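RE55538p (Drosophila melanogaster, PDB 4IX7) represses transcription of genes in neural development, its BEN domain preferentially binding the palindromic DNA site CCAATTGG, and serves as a corepressor for Suppressor of Hairless. Local coordinates at residues Ser25-Ser28 against Leu29-Lys33; Ile76-Ala79 against Val80-Cys84; Asn85-Glu88 against Lys89-Arg92. All coordinates share one frame; numbering follows the deposited sequence. Where two conformers were deposited one is given.

Contact 1. Residues Ser25-Ser28 against Leu29-Lys33; sequences SVCS and LATRK. With nucleotides of chain B.
Arg32 and Ser28, one helical turn apart, converge on a single phosphate oxygen of the DNA backbone. Along Arg32, CB and then CG lie against the carbonyl oxygen of Ser28, with CG 3.2 Å from Ser28 O, which also accepts from Arg32 N. Setting CG anti to the carbonyl carbon (chi1 -69°) and extending the chain to NE carries CD past that oxygen toward the phosphate. There Arg32 NE donates to OP2 of DC4 of chain B at 3.0 Å, while Ser28 OG gives the same oxygen a 2.7 Å hydrogen bond. At the tip, CZ and NH1 lie over C2' of DT3 of chain B, which meets one guanidinium face off-centre. NH2 makes a weak bond to OP2 of DT3 of chain B, and NH1 forms a salt bridge with Asp101, which probably steadies the group. Beside the phosphate, Leu29 CG packs on Val26 CG1 at 3.7 Å. Toward the protein interior, Thr31 OG1 and Thr31 N both donate to Cys27 O, the hydroxyl from above the carbonyl plane. Val26 occupies the N-cap position of helix 27-38, whose Cys27 and Thr31 face helices 70-84 and 88-112, Cys27 touching Val80 and Glu90, Thr31 touching Val80 and Ile95.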
ATOM      1  N   SER C  25      13.027  -7.336 -12.239  1.00 30.11           N
ATOM      2  CA  SER C  25      13.628  -6.420 -11.271  0.54 29.22           C
ATOM      3  C   SER C  25      12.632  -5.368 -10.791  1.00 32.26           C
ATOM      4  O   SER C  25      12.867  -4.697  -9.787  1.00 29.30           O
ATOM      5  CB  SER C  25      14.869  -5.735 -11.852  0.54 28.65           C
ATOM      6  OG  SER C  25      14.517  -4.780 -12.837  0.54 28.82           O
ATOM      7  N   VAL C  26      11.523  -5.223 -11.519  1.00 28.08           N
ATOM      8  CA  VAL C  26      10.468  -4.278 -11.140  1.00 21.52           C
ATOM      9  C   VAL C  26       9.155  -5.024 -10.914  1.00 16.83           C
ATOM     10  O   VAL C  26       8.442  -5.344 -11.871  1.00 20.60           O
ATOM     11  CB  VAL C  26      10.260  -3.170 -12.187  1.00 20.99           C
ATOM     12  CG1 VAL C  26       9.215  -2.156 -11.690  1.00 21.33           C
ATOM     13  CG2 VAL C  26      11.583  -2.473 -12.500  1.00 24.41           C
ATOM     14  N   CYS C  27       8.864  -5.290  -9.643  1.00 20.27           N
ATOM     15  CA  CYS C  27       7.746  -6.143  -9.226  1.00 19.87           C
ATOM     16  C   CYS C  27       6.438  -5.759  -9.881  1.00 20.34           C
ATOM     17  O   CYS C  27       5.733  -6.606 -10.434  1.00 17.54           O
ATOM     18  CB  CYS C  27       7.594  -6.100  -7.698  1.00 25.05           C
ATOM     19  SG  CYS C  27       6.096  -6.909  -7.034  1.00 27.12           S
ATOM     20  N   SER C  28       6.118  -4.471  -9.827  1.00 16.75           N
ATOM     21  CA  SER C  28       4.830  -4.010 -10.308  1.00 14.00           C
ATOM     22  C   SER C  28       4.654  -4.213 -11.810  1.00 15.06           C
ATOM     23  O   SER C  28       3.585  -4.620 -12.269  1.00 15.36           O
ATOM     24  CB  SER C  28       4.613  -2.550  -9.928  1.00 18.82           C
ATOM     25  OG  SER C  28       3.276  -2.187 -10.200  1.00 20.95           O
ATOM     26  N   LEU C  29       5.704  -3.947 -12.573  1.00 15.44           N
ATOM     27  CA  LEU C  29       5.610  -4.088 -14.016  1.00 14.24           C
ATOM     28  C   LEU C  29       5.519  -5.566 -14.397  1.00 14.60           C
ATOM     29  O   LEU C  29       4.795  -5.921 -15.321  1.00 15.96           O
ATOM     30  CB  LEU C  29       6.796  -3.416 -14.697  1.00 14.05           C
ATOM     31  CG  LEU C  29       6.853  -1.897 -14.533  1.00 16.86           C
ATOM     32  CD1 LEU C  29       8.105  -1.361 -15.225  1.00 16.93           C
ATOM     33  CD2 LEU C  29       5.603  -1.250 -15.104  1.00 17.08           C
ATOM     34  N   ALA C  30       6.239  -6.420 -13.678  1.00 14.18           N
ATOM     35  CA  ALA C  30       6.175  -7.857 -13.941  1.00 14.55           C
ATOM     36  C   ALA C  30       4.753  -8.368 -13.709  1.00 15.29           C
ATOM     37  O   ALA C  30       4.206  -9.132 -14.513  1.00 16.21           O
ATOM     38  CB  ALA C  30       7.168  -8.606 -13.061  1.00 17.67           C
ATOM     39  N   THR C  31       4.159  -7.908 -12.612  1.00 13.27           N
ATOM     40  CA  THR C  31       2.804  -8.290 -12.236  1.00 15.00           C
ATOM     41  C   THR C  31       1.804  -7.824 -13.293  1.00 14.87           C
ATOM     42  O   THR C  31       0.943  -8.589 -13.733  1.00 13.60           O
ATOM     43  CB  THR C  31       2.462  -7.714 -10.856  1.00 14.23           C
ATOM     44  OG1 THR C  31       3.405  -8.223  -9.909  1.00 14.18           O
ATOM     45  CG2 THR C  31       1.066  -8.133 -10.412  1.00 15.72           C
ATOM     46  N   ARG C  32       1.932  -6.576 -13.729  1.00 12.10           N
ATOM     47  CA  ARG C  32       1.035  -6.040 -14.749  0.58 13.93           C
ATOM     48  C   ARG C  32       1.106  -6.853 -16.033  1.00 13.36           C
ATOM     49  O   ARG C  32       0.081  -7.157 -16.643  1.00 14.61           O
ATOM     50  CB  ARG C  32       1.352  -4.567 -15.041  0.58 14.48           C
ATOM     51  CG  ARG C  32       1.004  -3.625 -13.903  0.58 16.13           C
ATOM     52  CD  ARG C  32       1.479  -2.201 -14.188  0.58 16.27           C
ATOM     53  NE  ARG C  32       1.046  -1.303 -13.126  0.58 15.82           N
ATOM     54  CZ  ARG C  32      -0.096  -0.624 -13.142  0.58 16.51           C
ATOM     55  NH1 ARG C  32      -0.418   0.156 -12.118  0.58 13.92           N
ATOM     56  NH2 ARG C  32      -0.915  -0.717 -14.182  0.58 18.10           N
ATOM     57  N   LYS C  33       2.320  -7.212 -16.447  1.00 13.29           N
ATOM     58  CA  LYS C  33       2.466  -7.960 -17.692  1.00 16.99           C
ATOM     59  C   LYS C  33       1.802  -9.324 -17.599  1.00 14.10           C
ATOM     60  O   LYS C  33       1.106  -9.747 -18.524  1.00 15.91           O
ATOM     61  CB  LYS C  33       3.935  -8.113 -18.092  1.00 17.48           C
ATOM     62  CG  LYS C  33       4.135  -8.814 -19.435  1.00 20.82           C
ATOM     63  CD  LYS C  33       3.384  -8.098 -20.558  1.00 20.52           C
ATOM     64  CE  LYS C  33       3.885  -8.541 -21.931  1.00 32.64           C
ATOM     65  NZ  LYS C  33       3.179  -7.864 -23.060  1.00 43.84           N
TER
ATOM     66  P    DC B   4       4.529   0.902 -12.011  1.00 17.92           P
ATOM     67  OP1  DC B   4       5.961   0.571 -11.811  1.00 20.27           O
ATOM     68  OP2  DC B   4       3.492  -0.149 -11.908  1.00 19.68           O
ATOM     69  O5'  DC B   4       4.095   2.033 -10.984  1.00 16.74           O
ATOM     70  C5'  DC B   4       4.867   3.225 -10.942  1.00 16.97           C
ATOM     71  C4'  DC B   4       4.152   4.228 -10.067  1.00 17.87           C
ATOM     72  O4'  DC B   4       2.876   4.555 -10.655  1.00 17.12           O
ATOM     73  C3'  DC B   4       3.794   3.708  -8.678  1.00 18.19           C
ATOM     74  O3'  DC B   4       4.737   4.303  -7.803  1.00 17.93           O
ATOM     75  C2'  DC B   4       2.362   4.188  -8.422  1.00 18.45           C
ATOM     76  C1'  DC B   4       2.078   5.081  -9.616  1.00 17.10           C
ATOM     77  N1   DC B   4       0.678   5.025 -10.113  1.00 15.06           N
ATOM     78  C2   DC B   4      -0.124   6.168 -10.041  1.00 14.03           C
ATOM     79  O2   DC B   4       0.361   7.195  -9.560  1.00 15.61           O
ATOM     80  N3   DC B   4      -1.396   6.111 -10.492  1.00 12.62           N
ATOM     81  C4   DC B   4      -1.880   4.968 -11.003  1.00 13.62           C
ATOM     82  N4   DC B   4      -3.150   4.954 -11.443  1.00 14.96           N
ATOM     83  C5   DC B   4      -1.080   3.784 -11.067  1.00 15.56           C
ATOM     84  C6   DC B   4       0.180   3.856 -10.616  1.00 14.29           C
ATOM     85  P    DT B   3       1.357  -0.067 -17.828  1.00 23.99           P
ATOM     86  OP1  DT B   3       2.495  -0.900 -18.282  1.00 27.93           O
ATOM     87  OP2  DT B   3       0.073  -0.657 -17.427  1.00 21.35           O
ATOM     88  O5'  DT B   3       1.866   0.810 -16.585  1.00 19.30           O
ATOM     89  C5'  DT B   3       3.107   1.451 -16.713  1.00 19.08           C
ATOM     90  C4'  DT B   3       3.336   2.290 -15.477  1.00 16.01           C
ATOM     91  O4'  DT B   3       2.377   3.376 -15.478  1.00 16.43           O
ATOM     92  C3'  DT B   3       3.140   1.554 -14.156  1.00 17.54           C
ATOM     93  O3'  DT B   3       4.378   1.619 -13.434  1.00 16.53           O
ATOM     94  C2'  DT B   3       1.991   2.298 -13.481  1.00 14.54           C
ATOM     95  C1'  DT B   3       2.056   3.667 -14.127  1.00 14.38           C
ATOM     96  N1   DT B   3       0.786   4.428 -14.148  1.00 14.60           N
ATOM     97  C2   DT B   3       0.800   5.748 -13.729  1.00 15.34           C
ATOM     98  O2   DT B   3       1.805   6.310 -13.313  1.00 17.43           O
ATOM     99  N3   DT B   3      -0.417   6.378 -13.801  1.00 14.82           N
ATOM    100  C4   DT B   3      -1.600   5.848 -14.275  1.00 13.96           C
ATOM    101  O4   DT B   3      -2.636   6.506 -14.303  1.00 15.33           O
ATOM    102  C5   DT B   3      -1.538   4.476 -14.708  1.00 14.66           C
ATOM    103  C7   DT B   3      -2.766   3.791 -15.230  1.00 17.82           C
ATOM    104  C6   DT B   3      -0.363   3.842 -14.643  1.00 13.74           C
TER

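Contact 2. Residues Ile76-Ala79 against Val80-Cys84; sequences IIFA and VTHKC
The last turns of helix 70-84 carry this contact, in which side chains at i and i+4 pair along the helix surface. Phe78 and His82 stack face to face, their centroids 3.9 Å apart and their planes inclined by 27°. The overlap is offset: His82 CE1 lies 3.3 Å from Phe78 CE1, over one face of the phenyl ring but toward its rim. Phe78 reaches this position with CG anti to the backbone N. His82 CG lies anti to its carbonyl carbon (chi1 -76°), which turns the imidazole back over the preceding turn and brings ND1 to 2.7 Å from Phe78 O, where it donates a bent hydrogen bond (N-H...O 136°) beside the longer one from His82 N. Phe78 O is thus gripped twice by one residue, and the bond and the stack together limit the turning of the imidazole. With Phe78 cut back to an alanine, one face of the imidazole would probably lose its stacking partner, and the ring, left with its bond to the backbone oxygen, would be freer to turn.

In the BEN domain this helix packs against helices 27-38 and 88-112, and Ile77, Val80 and Thr81 face one or both of them. Thr81 OG1 donates to Ile77 O at 2.8 Å, and Thr81 N also donates to Ile77 O, from the opposite face of the carbonyl plane. Thr81 CG2 lies 4.0 Å from Ile77 CG2. Val80 CG2 rests on Ile76 O at 3.4 Å, the oxygen that also accepts from Val80 N, and its side chain reaches Thr31 and Val91 on the two neighbouring helices. Ile76 packs on Leu35 and Ile38. Lys83 bends at chi3 and chi4 to a cation-pi contact with Trp24.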
ATOM      1  N   ILE C  76       0.308 -16.154 -10.108  1.00 15.52           N
ATOM      2  CA  ILE C  76       0.996 -14.898 -10.379  1.00 16.99           C
ATOM      3  C   ILE C  76       1.833 -14.502  -9.175  1.00 16.49           C
ATOM      4  O   ILE C  76       2.989 -14.108  -9.319  1.00 17.85           O
ATOM      5  CB  ILE C  76       0.006 -13.776 -10.744  1.00 13.22           C
ATOM      6  CG1 ILE C  76      -0.617 -14.078 -12.113  1.00 14.72           C
ATOM      7  CG2 ILE C  76       0.701 -12.403 -10.742  1.00 16.02           C
ATOM      8  CD1 ILE C  76      -1.774 -13.171 -12.457  1.00 15.98           C
ATOM      9  N   ILE C  77       1.260 -14.632  -7.983  1.00 14.50           N
ATOM     10  CA  ILE C  77       1.990 -14.315  -6.756  1.00 16.25           C
ATOM     11  C   ILE C  77       3.191 -15.245  -6.607  1.00 16.11           C
ATOM     12  O   ILE C  77       4.289 -14.798  -6.285  1.00 18.03           O
ATOM     13  CB  ILE C  77       1.077 -14.398  -5.523  1.00 14.90           C
ATOM     14  CG1 ILE C  77       0.014 -13.300  -5.583  1.00 16.30           C
ATOM     15  CG2 ILE C  77       1.888 -14.280  -4.250  1.00 18.97           C
ATOM     16  CD1 ILE C  77      -1.104 -13.472  -4.540  1.00 18.58           C
ATOM     17  N   PHE C  78       2.988 -16.532  -6.870  1.00 16.66           N
ATOM     18  CA  PHE C  78       4.089 -17.488  -6.820  1.00 18.09           C
ATOM     19  C   PHE C  78       5.237 -17.062  -7.730  1.00 21.18           C
ATOM     20  O   PHE C  78       6.394 -17.001  -7.299  1.00 21.40           O
ATOM     21  CB  PHE C  78       3.610 -18.893  -7.200  1.00 21.82           C
ATOM     22  CG  PHE C  78       4.692 -19.933  -7.151  1.00 22.01           C
ATOM     23  CD1 PHE C  78       4.901 -20.675  -6.000  1.00 26.59           C
ATOM     24  CD2 PHE C  78       5.492 -20.178  -8.258  1.00 20.14           C
ATOM     25  CE1 PHE C  78       5.896 -21.638  -5.949  1.00 29.30           C
ATOM     26  CE2 PHE C  78       6.493 -21.137  -8.214  1.00 26.74           C
ATOM     27  CZ  PHE C  78       6.691 -21.870  -7.057  1.00 29.62           C
ATOM     28  N   ALA C  79       4.921 -16.763  -8.985  1.00 16.82           N
ATOM     29  CA  ALA C  79       5.954 -16.436  -9.957  1.00 18.14           C
ATOM     30  C   ALA C  79       6.703 -15.152  -9.591  1.00 18.96           C
ATOM     31  O   ALA C  79       7.936 -15.108  -9.626  1.00 19.91           O
ATOM     32  CB  ALA C  79       5.356 -16.314 -11.337  1.00 17.32           C
ATOM     33  N   VAL C  80       5.964 -14.100  -9.250  1.00 17.24           N
ATOM     34  CA  VAL C  80       6.602 -12.805  -9.006  1.00 16.79           C
ATOM     35  C   VAL C  80       7.437 -12.828  -7.721  1.00 21.17           C
ATOM     36  O   VAL C  80       8.567 -12.346  -7.702  1.00 23.48           O
ATOM     37  CB  VAL C  80       5.576 -11.637  -8.994  1.00 16.80           C
ATOM     38  CG1 VAL C  80       6.265 -10.316  -8.640  1.00 17.47           C
ATOM     39  CG2 VAL C  80       4.906 -11.517 -10.347  1.00 15.51           C
ATOM     40  N   THR C  81       6.902 -13.409  -6.655  1.00 17.98           N
ATOM     41  CA  THR C  81       7.664 -13.489  -5.405  1.00 21.47           C
ATOM     42  C   THR C  81       8.931 -14.333  -5.527  1.00 23.00           C
ATOM     43  O   THR C  81       9.920 -14.051  -4.850  1.00 31.42           O
ATOM     44  CB  THR C  81       6.814 -13.984  -4.217  1.00 20.18           C
ATOM     45  OG1 THR C  81       6.336 -15.308  -4.475  1.00 20.09           O
ATOM     46  CG2 THR C  81       5.635 -13.046  -3.979  1.00 20.91           C
ATOM     47  N   HIS C  82       8.912 -15.353  -6.383  1.00 19.07           N
ATOM     48  CA  HIS C  82      10.083 -16.212  -6.574  1.00 25.51           C
ATOM     49  C   HIS C  82      11.119 -15.617  -7.528  1.00 28.14           C
ATOM     50  O   HIS C  82      12.289 -15.993  -7.485  1.00 35.86           O
ATOM     51  CB  HIS C  82       9.676 -17.605  -7.062  1.00 26.45           C
ATOM     52  CG  HIS C  82       9.102 -18.477  -5.989  1.00 31.21           C
ATOM     53  ND1 HIS C  82       7.849 -18.272  -5.453  1.00 27.31           N
ATOM     54  CD2 HIS C  82       9.614 -19.553  -5.348  1.00 36.94           C
ATOM     55  CE1 HIS C  82       7.613 -19.186  -4.528  1.00 29.08           C
ATOM     56  NE2 HIS C  82       8.668 -19.977  -4.446  1.00 36.60           N
ATOM     57  N   LYS C  83      10.700 -14.694  -8.385  1.00 20.92           N
ATOM     58  CA  LYS C  83      11.605 -14.147  -9.394  1.00 24.50           C
ATOM     59  C   LYS C  83      12.005 -12.695  -9.143  1.00 27.78           C
ATOM     60  O   LYS C  83      13.033 -12.229  -9.646  1.00 27.56           O
ATOM     61  CB  LYS C  83      11.007 -14.292 -10.799  1.00 23.32           C
ATOM     62  CG  LYS C  83      10.854 -15.733 -11.254  1.00 30.02           C
ATOM     63  CD  LYS C  83      10.519 -15.824 -12.733  1.00 36.28           C
ATOM     64  CE  LYS C  83      11.775 -15.890 -13.584  1.00 37.99           C
ATOM     65  NZ  LYS C  83      12.454 -17.212 -13.469  1.00 41.32           N
ATOM     66  N   CYS C  84      11.192 -11.978  -8.373  1.00 27.65           N
ATOM     67  CA  CYS C  84      11.470 -10.582  -8.067  0.54 31.85           C
ATOM     68  C   CYS C  84      11.913 -10.418  -6.621  1.00 33.73           C
ATOM     69  O   CYS C  84      12.461  -9.379  -6.251  1.00 38.78           O
ATOM     70  CB  CYS C  84      10.228  -9.723  -8.326  0.54 30.54           C
ATOM     71  SG  CYS C  84      10.544  -7.949  -8.360  0.54 37.57           S
TER

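Contact 3. Residues Asn85-Glu88 against Lys89-Arg92; sequences NASE and KEVR. With nucleotides of chain A.
Glu88 OE2 receives the N-H of Arg92 NE at 2.8 Å, a salt bridge between residues four apart on the first turn of helix 88-112. The two side chains run side by side and point the same way. Their carboxylate and guanidinium planes are only 18° apart, and OE2 accepts through its anti lone pair, with an N-H...O angle of 154°. An extended Glu88 chain, with CG anti to the backbone N (chi1 168°), places OE2 there, and Arg92 stays extended from CG to NE alongside it. A backbone hydrogen bond joins the same two residues: Arg92 N to Glu88 O, 2.9 Å.

Ser87 is the N-cap of the helix. Its OG accepts from Glu90 N at 3.1 Å, and Ser87 O accepts from Val91 N, so two of the early amides are satisfied by one residue. Ala86 precedes the cap, its CB 3.7 Å from OE1 of Glu90, whose extended chain runs toward the loop before the helix. On the inner side, Val91 packs on Val80, Thr81, Cys27 and Thr31.

Lys89 departs in another direction, fully extended, and its NZ points at OP2 of DC5 of chain A, too close as modelled for the exact geometry to be trusted. The carboxylate of Glu88 is likely to offset part of Arg92's charge and to favour this placing of the guanidinium, near a DNA phosphate, while Lys89 probably adds a positive charge near the phosphate of chain A.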
ATOM      1  N   ASN C  85      11.669 -11.449  -5.815  1.00 32.85           N
ATOM      2  CA  ASN C  85      11.945 -11.410  -4.383  1.00 41.87           C
ATOM      3  C   ASN C  85      11.164 -10.291  -3.688  1.00 38.98           C
ATOM      4  O   ASN C  85      11.686  -9.573  -2.837  1.00 45.28           O
ATOM      5  CB  ASN C  85      13.448 -11.316  -4.110  1.00 46.09           C
ATOM      6  CG  ASN C  85      14.215 -12.503  -4.671  1.00 44.71           C
ATOM      7  OD1 ASN C  85      13.664 -13.597  -4.820  1.00 47.58           O
ATOM      8  ND2 ASN C  85      15.488 -12.292  -4.990  1.00 52.65           N
ATOM      9  N   ALA C  86       9.903 -10.156  -4.086  1.00 35.16           N
ATOM     10  CA  ALA C  86       8.975  -9.204  -3.492  1.00 31.59           C
ATOM     11  C   ALA C  86       8.114  -9.965  -2.506  1.00 23.80           C
ATOM     12  O   ALA C  86       8.049 -11.191  -2.560  1.00 26.03           O
ATOM     13  CB  ALA C  86       8.106  -8.589  -4.572  1.00 29.91           C
ATOM     14  N   SER C  87       7.449  -9.258  -1.599  1.00 23.29           N
ATOM     15  CA  SER C  87       6.538  -9.931  -0.680  1.00 25.97           C
ATOM     16  C   SER C  87       5.223 -10.210  -1.389  1.00 21.17           C
ATOM     17  O   SER C  87       4.904  -9.582  -2.405  1.00 21.76           O
ATOM     18  CB  SER C  87       6.282  -9.086   0.564  1.00 26.86           C
ATOM     19  OG  SER C  87       5.485  -7.957   0.247  1.00 24.71           O
ATOM     20  N   GLU C  88       4.461 -11.155  -0.856  1.00 20.59           N
ATOM     21  CA  GLU C  88       3.140 -11.423  -1.406  1.00 20.35           C
ATOM     22  C   GLU C  88       2.274 -10.159  -1.354  1.00 19.25           C
ATOM     23  O   GLU C  88       1.538  -9.859  -2.298  1.00 18.08           O
ATOM     24  CB  GLU C  88       2.452 -12.572  -0.676  1.00 21.63           C
ATOM     25  CG  GLU C  88       0.980 -12.669  -1.030  1.00 28.06           C
ATOM     26  CD  GLU C  88       0.372 -14.028  -0.751  1.00 36.46           C
ATOM     27  OE1 GLU C  88       1.126 -14.979  -0.428  1.00 34.49           O
ATOM     28  OE2 GLU C  88      -0.873 -14.142  -0.868  1.00 30.30           O
ATOM     29  N   LYS C  89       2.370  -9.403  -0.263  1.00 19.40           N
ATOM     30  CA  LYS C  89       1.585  -8.176  -0.145  1.00 16.91           C
ATOM     31  C   LYS C  89       1.907  -7.173  -1.269  1.00 17.41           C
ATOM     32  O   LYS C  89       1.009  -6.531  -1.823  1.00 17.66           O
ATOM     33  CB  LYS C  89       1.798  -7.527   1.224  1.00 19.79           C
ATOM     34  CG  LYS C  89       0.986  -6.264   1.413  1.00 21.08           C
ATOM     35  CD  LYS C  89       1.238  -5.619   2.768  1.00 23.26           C
ATOM     36  CE  LYS C  89       0.483  -4.295   2.870  1.00 34.57           C
ATOM     37  NZ  LYS C  89       0.552  -3.700   4.237  1.00 34.14           N
ATOM     38  N   GLU C  90       3.187  -7.052  -1.603  1.00 17.30           N
ATOM     39  CA  GLU C  90       3.643  -6.158  -2.660  1.00 21.63           C
ATOM     40  C   GLU C  90       3.043  -6.566  -4.006  1.00 17.58           C
ATOM     41  O   GLU C  90       2.622  -5.716  -4.787  1.00 17.06           O
ATOM     42  CB  GLU C  90       5.171  -6.199  -2.733  1.00 21.98           C
ATOM     43  CG  GLU C  90       5.809  -5.104  -3.547  1.00 35.70           C
ATOM     44  CD  GLU C  90       7.320  -5.119  -3.403  1.00 31.75           C
ATOM     45  OE1 GLU C  90       7.802  -5.650  -2.375  1.00 34.25           O
ATOM     46  OE2 GLU C  90       8.018  -4.621  -4.314  1.00 36.88           O
ATOM     47  N   VAL C  91       2.988  -7.869  -4.264  1.00 16.09           N
ATOM     48  CA  VAL C  91       2.396  -8.349  -5.504  1.00 14.33           C
ATOM     49  C   VAL C  91       0.901  -8.069  -5.516  1.00 13.04           C
ATOM     50  O   VAL C  91       0.364  -7.599  -6.511  1.00 15.14           O
ATOM     51  CB  VAL C  91       2.657  -9.845  -5.722  1.00 15.86           C
ATOM     52  CG1 VAL C  91       2.078 -10.283  -7.050  1.00 14.95           C
ATOM     53  CG2 VAL C  91       4.158 -10.115  -5.691  1.00 20.56           C
ATOM     54  N   ARG C  92       0.223  -8.360  -4.410  1.00 15.11           N
ATOM     55  CA  ARG C  92      -1.214  -8.133  -4.340  0.52 13.52           C
ATOM     56  C   ARG C  92      -1.551  -6.659  -4.552  1.00 14.18           C
ATOM     57  O   ARG C  92      -2.535  -6.327  -5.220  1.00 15.01           O
ATOM     58  CB  ARG C  92      -1.778  -8.655  -3.011  0.52 16.36           C
ATOM     59  CG  ARG C  92      -1.857 -10.170  -2.967  0.52 16.92           C
ATOM     60  CD  ARG C  92      -2.293 -10.695  -1.606  0.52 21.52           C
ATOM     61  NE  ARG C  92      -2.673 -12.099  -1.704  0.52 19.65           N
ATOM     62  CZ  ARG C  92      -3.928 -12.520  -1.806  0.52 27.45           C
ATOM     63  NH1 ARG C  92      -4.926 -11.645  -1.793  0.52 23.70           N
ATOM     64  NH2 ARG C  92      -4.185 -13.817  -1.906  0.52 30.52           N
TER
ATOM     65  P    DC A   5      -0.390  -6.054   6.536  1.00 21.35           P
ATOM     66  OP1  DC A   5       0.224  -7.343   6.142  1.00 27.37           O
ATOM     67  OP2  DC A   5       0.310  -4.787   6.287  1.00 21.63           O
ATOM     68  O5'  DC A   5      -1.826  -5.919   5.838  1.00 18.79           O
ATOM     69  C5'  DC A   5      -2.773  -6.932   6.037  1.00 19.58           C
ATOM     70  C4'  DC A   5      -4.090  -6.473   5.449  1.00 16.56           C
ATOM     71  O4'  DC A   5      -4.614  -5.379   6.234  1.00 18.75           O
ATOM     72  C3'  DC A   5      -3.981  -5.900   4.046  1.00 16.31           C
ATOM     73  O3'  DC A   5      -4.322  -6.959   3.193  1.00 18.12           O
ATOM     74  C2'  DC A   5      -5.030  -4.789   4.004  1.00 14.97           C
ATOM     75  C1'  DC A   5      -5.595  -4.772   5.413  1.00 20.13           C
ATOM     76  N1   DC A   5      -5.826  -3.434   5.959  1.00 16.39           N
ATOM     77  C2   DC A   5      -7.130  -2.952   6.081  1.00 14.29           C
ATOM     78  O2   DC A   5      -8.065  -3.662   5.675  1.00 17.66           O
ATOM     79  N3   DC A   5      -7.321  -1.725   6.619  1.00 15.79           N
ATOM     80  C4   DC A   5      -6.276  -0.993   7.020  1.00 14.41           C
ATOM     81  N4   DC A   5      -6.528   0.212   7.542  1.00 16.83           N
ATOM     82  C5   DC A   5      -4.938  -1.477   6.901  1.00 15.52           C
ATOM     83  C6   DC A   5      -4.761  -2.691   6.377  1.00 16.35           C
TER

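In the fold
All three are local contacts between residues three or four apart; each lies on a different helix (27-38, 70-84, the start of 88-112), and the three helices pack on one another. Cys27, Val80 and Val91 meet where the helices converge, Cys27 SG lying 3.8 Å from Val80 CG1. Contacts 1 and 2 are partly buried, contact 3 lies at the surface. Their outward chemistry differs: contact 1 grips phosphates of chain B with a serine and an arginine, contact 3 reaches chain A with a lysine beside a salt bridge, and contact 2, about 8 Å from the DNA at its nearest atom, turns an aromatic stack outward instead.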